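Local structure of possible prolidase (Bifidobacterium longum NCC2705, 2P9B) at residues P164-P169 against R188-Q193; A231-A236 against V241-H246; R254-L257 against T263-H266. The protein probably hydrolyses carbon-nitrogen bonds other than peptide bonds, as a putative member of the amidohydrolase family. All coordinates share one frame; numbering follows the deposited sequence.

How the interactions relate
All three are buried core contacts, largely apolar, each setting a helix against a strand. Interaction 1 joins strand 166-167 to helix 184-196 through one selenomethionine. Interaction 2 joins helix 226-238 to strand 243-247 and the residues leading into it, and it alone has a hydrogen bond between its segments. Interaction 3 joins helix 250-259 to strand 263-264 through an isoleucine. Interaction 1 lies farthest out, its centre about 21 Å from the centre of the chain, against about 17 and 16 Å for interactions 2 and 3. Between interactions 1 and 2 lie charged pairs, R188 with D234 and E235. Interactions 2 and 3 share a parallel sheet, in which A245 is probably hydrogen-bonded to T263 and E265.

Interaction 1 of 3, residues P164-P169 against R188-Q193; sequences PLMAIP and RTAVAQ
M166, a selenomethionine, reaches from its strand to A190 and V191 on the helix. It alone carries the contact from its side. The CB of M166 already points toward the helix. The first torsion sets CG anti to the carbonyl carbon (chi1 -53°), and the second is extended. The selenium lies alongside V191: M166 SE is 4.0 Å from V191 CB, and V191 CA is equally near. The two side chains cross obliquely. The methyls of V191 lie farther from the selenium than its CB does, and V191 CG1 packs instead on E235. V191 therefore offers M166 the root of its side chain. A190 directs its CB toward M166 and lies next to CE. The modelled gap there is shorter than two carbons allow, so the exact place of CE is doubtful. As modelled, the last torsion bends the chain (chi3 69°) and turns CE toward the helix backbone. No hydrogen bond joins the two segments, and the contact rests on van der Waals packing. The touching residues are all buried. Other elements complete the surroundings. I232 of helix 226-238 also packs on M166, I177 and L179 pack on A190, and I202 packs on V191. The backbone of strand 166-167 is hydrogen-bonded to I177 and L179 on one hand and to K203 and A205 on the other. Helix 184-196 thus packs against strands 166-167, 177-178 and 202-205, with helix 226-238 beside it.

Interaction 2 of 3, residues A231-A236 against V241-H246; sequences AICDEA and VIVGAH
This contact lies in a beta-alpha-beta crossover, in which helix 226-238 links the parallel strands 202-205 and 243-247. Such units build the barrel of the amidohydrolase family. The chain leaves the helix, turns, and comes back alongside it as the strand. V243 is the main strand residue, and its CB points toward the helix. Its two methyls divide the work. CG1 is anti to the backbone N (chi1 179°), which places it by the sulfur of C233, with V243 CG1 4.0 Å from C233 SG. The other methyl meets A236 one turn later, where V243 CG2 is 3.5 Å from A236 CB. I204 of strand 202-205 also packs on V243. Near the end of the helix, A236 CB lies 3.7 Å from V241 O and near the root of the V241 side chain. One hydrogen bond spans the segments here: V241 N donates to A236 O over 3.0 Å. The bond is fairly straight at the hydrogen (163°), but the donor stands above the carbonyl plane, 46° out of it. L195 of helix 184-196 packs on V241. The backbone N of V243 is taken by D262 OD2. Between the side chains the contact is apolar. The backbone bond gives a partner to V241 N and A236 O, both in buried residues, between the last turn of the helix and the loop that enters the strand.

Interaction 3 of 3, residues R254-L257 against T263-H266; sequences RRSL and TIEH
I264 CD1 meets S256 at its CB, at 3.6 Å, while L257 comes in across the same isoleucine. L257 and I264 cross at about a right angle, and L257 CD2 lies 4.0 Å from I264 CG1. The isoleucine is folded: CG1 is anti to the carbonyl carbon (chi1 -63°), and the next torsion bends CD1 over (chi2 -64°). In this way CD1 touches both helix residues. S256 presents its carbon to the isoleucine, and its OG is hydrogen-bonded to G252 O in the helix. The first bond of L257 points to one side of the strand, and the end of the side chain swings nearer. The contact closes the beta-alpha-beta unit of strand 243-247, helix 250-259 and strand 263-264, consistent with a TIM-barrel fold. F278 of helix 272-279 packs on both L257 and I264. T263 points its CB away from the helix. Its OG1 donates to E265 OE2 over 2.8 Å, on the syn lone pair of that oxygen. E265 also forms salt bridges with R133 and K203. R133 hydrogen-bonds T263 OG1 as well, so the arginine links both side chains. Beyond the corner at E265, H266 packs on D345, consistent with the strand ends lying near the metal site expected in this family.

Interaction 1 of 3, residues P164-P169 against R188-Q193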
ATOM      1  N   PRO A 164     -10.200   9.563   9.607  1.00 13.27           N
ATOM      2  CA  PRO A 164      -9.533   9.136  10.845  1.00 13.71           C
ATOM      3  C   PRO A 164      -9.767   7.664  11.167  1.00 13.62           C
ATOM      4  O   PRO A 164     -10.829   7.118  10.878  1.00 13.68           O
ATOM      5  CB  PRO A 164     -10.123  10.071  11.905  1.00 16.78           C
ATOM      6  CG  PRO A 164     -11.430  10.512  11.312  1.00 18.56           C
ATOM      7  CD  PRO A 164     -11.129  10.676   9.856  1.00 15.05           C
ATOM      8  N   LEU A 165      -8.775   7.010  11.758  1.00 14.72           N
ATOM      9  CA  LEU A 165      -8.959   5.604  12.086  1.00 15.33           C
ATOM     10  C   LEU A 165      -9.854   5.509  13.310  1.00 15.18           C
ATOM     11  O   LEU A 165     -10.003   6.475  14.059  1.00 16.17           O
ATOM     12  CB  LEU A 165      -7.614   4.913  12.333  1.00 18.25           C
ATOM     13  CG  LEU A 165      -6.746   5.312  13.525  1.00 18.59           C
ATOM     14  CD1 LEU A 165      -7.286   4.691  14.804  1.00 19.07           C
ATOM     15  CD2 LEU A 165      -5.326   4.829  13.272  1.00 21.43           C
HETATM   16  N   MSE A 166     -10.466   4.347  13.496  1.00 15.94           N
HETATM   17  CA  MSE A 166     -11.349   4.133  14.632  1.00 17.54           C
HETATM   18  C   MSE A 166     -10.663   3.241  15.647  1.00 16.86           C
HETATM   19  O   MSE A 166     -10.083   2.216  15.291  1.00 15.36           O
HETATM   20  CB  MSE A 166     -12.644   3.480  14.166  1.00 23.89           C
HETATM   21  CG  MSE A 166     -13.317   4.240  13.038  1.00 32.79           C
HETATM   22 SE   MSE A 166     -14.785   3.285  12.267  1.00 33.27          SE
HETATM   23  CE  MSE A 166     -15.995   3.399  13.810  1.00 35.96           C
ATOM     24  N   ALA A 167     -10.726   3.632  16.914  1.00 15.90           N
ATOM     25  CA  ALA A 167     -10.081   2.841  17.948  1.00 17.41           C
ATOM     26  C   ALA A 167     -10.446   3.297  19.342  1.00 18.66           C
ATOM     27  O   ALA A 167     -11.037   4.358  19.536  1.00 17.85           O
ATOM     28  CB  ALA A 167      -8.575   2.913  17.782  1.00 19.92           C
ATOM     29  N   ILE A 168     -10.086   2.469  20.312  1.00 19.59           N
ATOM     30  CA  ILE A 168     -10.312   2.792  21.709  1.00 21.74           C
ATOM     31  C   ILE A 168      -9.138   3.713  22.029  1.00 21.50           C
ATOM     32  O   ILE A 168      -7.985   3.347  21.804  1.00 21.69           O
ATOM     33  CB  ILE A 168     -10.247   1.527  22.576  1.00 22.85           C
ATOM     34  CG1 ILE A 168     -11.304   0.528  22.095  1.00 23.13           C
ATOM     35  CG2 ILE A 168     -10.460   1.885  24.041  1.00 24.39           C
ATOM     36  CD1 ILE A 168     -11.314  -0.784  22.849  1.00 24.95           C
ATOM     37  N   PRO A 169      -9.413   4.930  22.527  1.00 23.73           N
ATOM     38  CA  PRO A 169      -8.325   5.858  22.847  1.00 25.99           C
ATOM     39  C   PRO A 169      -7.309   5.281  23.829  1.00 27.60           C
ATOM     40  O   PRO A 169      -7.668   4.541  24.746  1.00 27.38           O
ATOM     41  CB  PRO A 169      -9.063   7.086  23.390  1.00 26.04           C
ATOM     42  CG  PRO A 169     -10.339   6.520  23.938  1.00 26.25           C
ATOM     43  CD  PRO A 169     -10.722   5.494  22.899  1.00 24.22           C
ATOM     44  N   ARG A 188     -21.009   1.608  14.775  1.00 17.66           N
ATOM     45  CA  ARG A 188     -21.732   1.778  13.518  1.00 19.27           C
ATOM     46  C   ARG A 188     -21.959   3.256  13.230  1.00 19.91           C
ATOM     47  O   ARG A 188     -21.873   3.701  12.083  1.00 20.09           O
ATOM     48  CB  ARG A 188     -23.080   1.047  13.565  1.00 20.59           C
ATOM     49  CG  ARG A 188     -23.786   0.967  12.213  1.00 22.13           C
ATOM     50  CD  ARG A 188     -25.116   0.224  12.309  1.00 25.39           C
ATOM     51  NE  ARG A 188     -24.958  -1.212  12.545  1.00 27.20           N
ATOM     52  CZ  ARG A 188     -24.652  -2.105  11.605  1.00 28.77           C
ATOM     53  NH1 ARG A 188     -24.468  -1.723  10.346  1.00 27.35           N
ATOM     54  NH2 ARG A 188     -24.540  -3.388  11.925  1.00 29.50           N
ATOM     55  N   THR A 189     -22.248   4.021  14.275  1.00 20.52           N
ATOM     56  CA  THR A 189     -22.472   5.454  14.107  1.00 21.25           C
ATOM     57  C   THR A 189     -21.178   6.138  13.682  1.00 19.73           C
ATOM     58  O   THR A 189     -21.184   7.044  12.852  1.00 18.52           O
ATOM     59  CB  THR A 189     -22.974   6.098  15.416  1.00 22.52           C
ATOM     60  OG1 THR A 189     -24.243   5.533  15.767  1.00 24.78           O
ATOM     61  CG2 THR A 189     -23.126   7.599  15.251  1.00 22.66           C
ATOM     62  N   ALA A 190     -20.063   5.696  14.251  1.00 19.17           N
ATOM     63  CA  ALA A 190     -18.778   6.281  13.931  1.00 19.25           C
ATOM     64  C   ALA A 190     -18.387   6.035  12.478  1.00 18.11           C
ATOM     65  O   ALA A 190     -17.933   6.953  11.792  1.00 18.06           O
ATOM     66  CB  ALA A 190     -17.711   5.733  14.869  1.00 21.08           C
ATOM     67  N   VAL A 191     -18.567   4.808  12.001  1.00 17.07           N
ATOM     68  CA  VAL A 191     -18.215   4.500  10.622  1.00 16.76           C
ATOM     69  C   VAL A 191     -19.128   5.279   9.669  1.00 16.20           C
ATOM     70  O   VAL A 191     -18.698   5.713   8.603  1.00 15.53           O
ATOM     71  CB  VAL A 191     -18.310   2.972  10.340  1.00 18.86           C
ATOM     72  CG1 VAL A 191     -19.741   2.491  10.495  1.00 21.35           C
ATOM     73  CG2 VAL A 191     -17.788   2.668   8.944  1.00 21.35           C
ATOM     74  N   ALA A 192     -20.383   5.471  10.062  1.00 15.18           N
ATOM     75  CA  ALA A 192     -21.325   6.213   9.225  1.00 15.44           C
ATOM     76  C   ALA A 192     -20.833   7.647   9.039  1.00 15.06           C
ATOM     77  O   ALA A 192     -20.991   8.239   7.966  1.00 15.21           O
ATOM     78  CB  ALA A 192     -22.706   6.215   9.858  1.00 16.36           C
ATOM     79  N   GLN A 193     -20.242   8.202  10.093  1.00 16.01           N
ATOM     80  CA  GLN A 193     -19.716   9.562  10.044  1.00 17.08           C
ATOM     81  C   GLN A 193     -18.613   9.637   8.995  1.00 15.93           C
ATOM     82  O   GLN A 193     -18.545  10.593   8.224  1.00 14.72           O
ATOM     83  CB  GLN A 193     -19.168   9.974  11.416  1.00 20.30           C
ATOM     84  CG  GLN A 193     -20.212   9.906  12.524  1.00 25.96           C
ATOM     85  CD  GLN A 193     -19.698  10.392  13.873  1.00 30.42           C
ATOM     86  OE1 GLN A 193     -18.669   9.929  14.365  1.00 32.73           O
ATOM     87  NE2 GLN A 193     -20.425  11.326  14.480  1.00 32.66           N
TER

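Interaction 2 of 3, residues A231-A236 against V241-H246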
ATOM      1  N   ALA A 231     -19.988  -4.591  13.306  1.00 16.57           N
ATOM      2  CA  ALA A 231     -20.890  -3.486  12.997  1.00 15.99           C
ATOM      3  C   ALA A 231     -20.212  -2.530  12.019  1.00 16.17           C
ATOM      4  O   ALA A 231     -20.843  -2.017  11.096  1.00 15.95           O
ATOM      5  CB  ALA A 231     -21.282  -2.747  14.280  1.00 16.32           C
ATOM      6  N   ILE A 232     -18.919  -2.298  12.228  1.00 15.14           N
ATOM      7  CA  ILE A 232     -18.151  -1.414  11.353  1.00 14.69           C
ATOM      8  C   ILE A 232     -18.061  -2.013   9.951  1.00 14.09           C
ATOM      9  O   ILE A 232     -18.290  -1.326   8.959  1.00 13.97           O
ATOM     10  CB  ILE A 232     -16.727  -1.197  11.906  1.00 14.83           C
ATOM     11  CG1 ILE A 232     -16.796  -0.390  13.208  1.00 15.19           C
ATOM     12  CG2 ILE A 232     -15.864  -0.467  10.885  1.00 15.79           C
ATOM     13  CD1 ILE A 232     -15.467  -0.289  13.943  1.00 14.60           C
ATOM     14  N   CYS A 233     -17.740  -3.298   9.871  1.00 14.23           N
ATOM     15  CA  CYS A 233     -17.621  -3.958   8.578  1.00 14.50           C
ATOM     16  C   CYS A 233     -18.948  -4.043   7.835  1.00 14.62           C
ATOM     17  O   CYS A 233     -18.996  -3.835   6.628  1.00 14.51           O
ATOM     18  CB  CYS A 233     -17.031  -5.354   8.750  1.00 15.79           C
ATOM     19  SG  CYS A 233     -15.292  -5.318   9.201  1.00 14.50           S
ATOM     20  N   ASP A 234     -20.024  -4.357   8.551  1.00 16.10           N
ATOM     21  CA  ASP A 234     -21.337  -4.458   7.919  1.00 18.43           C
ATOM     22  C   ASP A 234     -21.705  -3.137   7.254  1.00 17.75           C
ATOM     23  O   ASP A 234     -22.113  -3.105   6.095  1.00 17.44           O
ATOM     24  CB  ASP A 234     -22.403  -4.821   8.959  1.00 22.30           C
ATOM     25  CG  ASP A 234     -23.800  -4.886   8.366  1.00 27.39           C
ATOM     26  OD1 ASP A 234     -24.030  -5.726   7.468  1.00 30.06           O
ATOM     27  OD2 ASP A 234     -24.670  -4.098   8.797  1.00 31.40           O
ATOM     28  N   GLU A 235     -21.542  -2.050   7.997  1.00 16.56           N
ATOM     29  CA  GLU A 235     -21.865  -0.716   7.506  1.00 16.94           C
ATOM     30  C   GLU A 235     -20.982  -0.298   6.330  1.00 15.66           C
ATOM     31  O   GLU A 235     -21.479   0.194   5.318  1.00 16.79           O
ATOM     32  CB  GLU A 235     -21.729   0.295   8.648  1.00 18.91           C
ATOM     33  CG  GLU A 235     -22.327   1.659   8.366  1.00 22.86           C
ATOM     34  CD  GLU A 235     -23.817   1.599   8.085  1.00 24.48           C
ATOM     35  OE1 GLU A 235     -24.530   0.851   8.787  1.00 23.28           O
ATOM     36  OE2 GLU A 235     -24.275   2.311   7.167  1.00 26.67           O
ATOM     37  N   ALA A 236     -19.673  -0.491   6.456  1.00 14.72           N
ATOM     38  CA  ALA A 236     -18.765  -0.114   5.379  1.00 14.24           C
ATOM     39  C   ALA A 236     -19.056  -0.894   4.102  1.00 13.85           C
ATOM     40  O   ALA A 236     -19.090  -0.328   3.011  1.00 14.53           O
ATOM     41  CB  ALA A 236     -17.325  -0.350   5.808  1.00 15.46           C
ATOM     42  N   VAL A 241     -17.129  -0.310   0.679  1.00 12.36           N
ATOM     43  CA  VAL A 241     -15.858   0.196   1.170  1.00 12.20           C
ATOM     44  C   VAL A 241     -15.069  -0.890   1.903  1.00 12.02           C
ATOM     45  O   VAL A 241     -15.608  -1.585   2.761  1.00 14.51           O
ATOM     46  CB  VAL A 241     -16.093   1.402   2.104  1.00 12.25           C
ATOM     47  CG1 VAL A 241     -14.790   1.832   2.754  1.00 12.64           C
ATOM     48  CG2 VAL A 241     -16.675   2.556   1.299  1.00 12.03           C
ATOM     49  N   ILE A 242     -13.790  -1.044   1.556  1.00 12.73           N
ATOM     50  CA  ILE A 242     -12.965  -2.060   2.206  1.00 12.14           C
ATOM     51  C   ILE A 242     -12.448  -1.600   3.564  1.00 10.72           C
ATOM     52  O   ILE A 242     -12.086  -0.437   3.756  1.00 12.81           O
ATOM     53  CB  ILE A 242     -11.756  -2.478   1.336  1.00 14.15           C
ATOM     54  CG1 ILE A 242     -10.902  -1.264   1.000  1.00 17.09           C
ATOM     55  CG2 ILE A 242     -12.240  -3.173   0.070  1.00 16.74           C
ATOM     56  CD1 ILE A 242      -9.559  -1.625   0.384  1.00 20.37           C
ATOM     57  N   VAL A 243     -12.411  -2.538   4.502  1.00 11.54           N
ATOM     58  CA  VAL A 243     -11.976  -2.273   5.864  1.00 11.65           C
ATOM     59  C   VAL A 243     -10.657  -2.957   6.197  1.00 12.37           C
ATOM     60  O   VAL A 243     -10.455  -4.125   5.877  1.00 12.70           O
ATOM     61  CB  VAL A 243     -13.048  -2.760   6.861  1.00 12.60           C
ATOM     62  CG1 VAL A 243     -12.596  -2.517   8.292  1.00 13.07           C
ATOM     63  CG2 VAL A 243     -14.367  -2.055   6.579  1.00 13.24           C
ATOM     64  N   GLY A 244      -9.768  -2.206   6.837  1.00 10.33           N
ATOM     65  CA  GLY A 244      -8.487  -2.738   7.246  1.00 10.55           C
ATOM     66  C   GLY A 244      -8.415  -2.656   8.753  1.00 10.89           C
ATOM     67  O   GLY A 244      -8.964  -1.735   9.363  1.00 11.79           O
ATOM     68  N   ALA A 245      -7.762  -3.632   9.370  1.00 10.84           N
ATOM     69  CA  ALA A 245      -7.633  -3.628  10.814  1.00 11.30           C
ATOM     70  C   ALA A 245      -6.185  -3.880  11.162  1.00 12.47           C
ATOM     71  O   ALA A 245      -5.555  -4.791  10.634  1.00 13.78           O
ATOM     72  CB  ALA A 245      -8.511  -4.706  11.429  1.00 13.49           C
ATOM     73  N   HIS A 246      -5.654  -3.043  12.032  1.00 14.27           N
ATOM     74  CA  HIS A 246      -4.288  -3.198  12.469  1.00 16.29           C
ATOM     75  C   HIS A 246      -4.362  -4.150  13.664  1.00 15.44           C
ATOM     76  O   HIS A 246      -5.096  -3.910  14.621  1.00 15.36           O
ATOM     77  CB  HIS A 246      -3.728  -1.811  12.807  1.00 24.53           C
ATOM     78  CG  HIS A 246      -3.192  -1.673  14.192  1.00 31.64           C
ATOM     79  ND1 HIS A 246      -2.023  -2.278  14.602  1.00 34.78           N
ATOM     80  CD2 HIS A 246      -3.632  -0.945  15.245  1.00 35.28           C
ATOM     81  CE1 HIS A 246      -1.764  -1.922  15.848  1.00 36.57           C
ATOM     82  NE2 HIS A 246      -2.723  -1.114  16.263  1.00 37.30           N
TER

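Interaction 3 of 3, residues R254-L257 against T263-H266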
ATOM      1  N   ARG A 254      -7.743 -12.870  14.817  1.00 15.26           N
ATOM      2  CA  ARG A 254      -8.914 -13.741  14.835  1.00 16.97           C
ATOM      3  C   ARG A 254     -10.215 -12.947  14.896  1.00 15.04           C
ATOM      4  O   ARG A 254     -11.130 -13.186  14.110  1.00 15.64           O
ATOM      5  CB  ARG A 254      -8.837 -14.706  16.024  1.00 19.46           C
ATOM      6  CG  ARG A 254      -9.897 -15.796  16.013  1.00 25.83           C
ATOM      7  CD  ARG A 254      -9.550 -16.888  17.011  1.00 29.19           C
ATOM      8  NE  ARG A 254     -10.474 -18.016  16.945  1.00 34.69           N
ATOM      9  CZ  ARG A 254     -11.716 -18.003  17.422  1.00 36.89           C
ATOM     10  NH1 ARG A 254     -12.196 -16.914  18.011  1.00 36.62           N
ATOM     11  NH2 ARG A 254     -12.478 -19.085  17.311  1.00 38.36           N
ATOM     12  N   ARG A 255     -10.295 -12.003  15.830  1.00 14.71           N
ATOM     13  CA  ARG A 255     -11.497 -11.190  15.978  1.00 14.35           C
ATOM     14  C   ARG A 255     -11.775 -10.364  14.734  1.00 13.29           C
ATOM     15  O   ARG A 255     -12.927 -10.227  14.317  1.00 14.65           O
ATOM     16  CB  ARG A 255     -11.374 -10.255  17.180  1.00 15.40           C
ATOM     17  CG  ARG A 255     -11.306 -10.960  18.519  1.00 16.60           C
ATOM     18  CD  ARG A 255     -11.341  -9.955  19.654  1.00 17.72           C
ATOM     19  NE  ARG A 255     -11.180 -10.598  20.956  1.00 19.24           N
ATOM     20  CZ  ARG A 255     -11.296  -9.963  22.119  1.00 21.97           C
ATOM     21  NH1 ARG A 255     -11.574  -8.664  22.143  1.00 20.39           N
ATOM     22  NH2 ARG A 255     -11.136 -10.625  23.259  1.00 23.26           N
ATOM     23  N   SER A 256     -10.720  -9.806  14.147  1.00 13.75           N
ATOM     24  CA  SER A 256     -10.870  -8.984  12.950  1.00 13.38           C
ATOM     25  C   SER A 256     -11.431  -9.811  11.800  1.00 14.18           C
ATOM     26  O   SER A 256     -12.347  -9.378  11.105  1.00 14.55           O
ATOM     27  CB  SER A 256      -9.519  -8.395  12.537  1.00 11.72           C
ATOM     28  OG  SER A 256      -9.025  -7.506  13.528  1.00 13.14           O
ATOM     29  N   LEU A 257     -10.870 -11.001  11.605  1.00 14.50           N
ATOM     30  CA  LEU A 257     -11.313 -11.885  10.539  1.00 14.27           C
ATOM     31  C   LEU A 257     -12.757 -12.324  10.757  1.00 14.52           C
ATOM     32  O   LEU A 257     -13.544 -12.370   9.814  1.00 15.63           O
ATOM     33  CB  LEU A 257     -10.388 -13.106  10.449  1.00 14.92           C
ATOM     34  CG  LEU A 257      -8.971 -12.815   9.933  1.00 16.30           C
ATOM     35  CD1 LEU A 257      -8.119 -14.074   9.983  1.00 16.25           C
ATOM     36  CD2 LEU A 257      -9.056 -12.285   8.508  1.00 15.84           C
ATOM     37  N   THR A 263      -8.692  -6.500   5.186  1.00 11.78           N
ATOM     38  CA  THR A 263      -7.237  -6.579   5.221  1.00 11.57           C
ATOM     39  C   THR A 263      -6.717  -6.522   6.645  1.00 11.80           C
ATOM     40  O   THR A 263      -7.218  -5.759   7.474  1.00 12.34           O
ATOM     41  CB  THR A 263      -6.571  -5.424   4.430  1.00 11.64           C
ATOM     42  OG1 THR A 263      -6.900  -4.171   5.037  1.00 12.40           O
ATOM     43  CG2 THR A 263      -7.030  -5.429   2.988  1.00 13.28           C
ATOM     44  N   ILE A 264      -5.721  -7.348   6.926  1.00 11.07           N
ATOM     45  CA  ILE A 264      -5.103  -7.366   8.242  1.00 10.60           C
ATOM     46  C   ILE A 264      -3.744  -6.695   8.070  1.00 10.73           C
ATOM     47  O   ILE A 264      -2.959  -7.108   7.214  1.00 11.44           O
ATOM     48  CB  ILE A 264      -4.867  -8.807   8.739  1.00  9.84           C
ATOM     49  CG1 ILE A 264      -6.205  -9.541   8.892  1.00 12.11           C
ATOM     50  CG2 ILE A 264      -4.085  -8.783  10.055  1.00 11.68           C
ATOM     51  CD1 ILE A 264      -7.130  -8.962   9.949  1.00 14.82           C
ATOM     52  N   GLU A 265      -3.480  -5.654   8.859  1.00 11.79           N
ATOM     53  CA  GLU A 265      -2.200  -4.954   8.796  1.00 12.48           C
ATOM     54  C   GLU A 265      -1.306  -5.430   9.931  1.00 12.85           C
ATOM     55  O   GLU A 265      -1.749  -5.536  11.073  1.00 13.72           O
ATOM     56  CB  GLU A 265      -2.372  -3.436   8.904  1.00 14.96           C
ATOM     57  CG  GLU A 265      -2.765  -2.761   7.601  1.00 22.54           C
ATOM     58  CD  GLU A 265      -4.142  -3.156   7.144  1.00 24.26           C
ATOM     59  OE1 GLU A 265      -5.081  -3.030   7.959  1.00 29.37           O
ATOM     60  OE2 GLU A 265      -4.288  -3.581   5.980  1.00 18.98           O
ATOM     61  N   HIS A 266      -0.046  -5.695   9.590  1.00 14.31           N
ATOM     62  CA  HIS A 266       0.974  -6.192  10.514  1.00 15.63           C
ATOM     63  C   HIS A 266       0.770  -7.695  10.674  1.00 15.13           C
ATOM     64  O   HIS A 266       1.499  -8.493  10.092  1.00 15.77           O
ATOM     65  CB  HIS A 266       0.890  -5.483  11.871  1.00 20.33           C
ATOM     66  CG  HIS A 266       1.256  -4.031  11.819  1.00 25.89           C
ATOM     67  ND1 HIS A 266       0.504  -3.097  11.139  1.00 30.90           N
ATOM     68  CD2 HIS A 266       2.295  -3.355  12.361  1.00 30.92           C
ATOM     69  CE1 HIS A 266       1.065  -1.906  11.266  1.00 31.85           C
ATOM     70  NE2 HIS A 266       2.153  -2.035  12.004  1.00 33.65           N
TER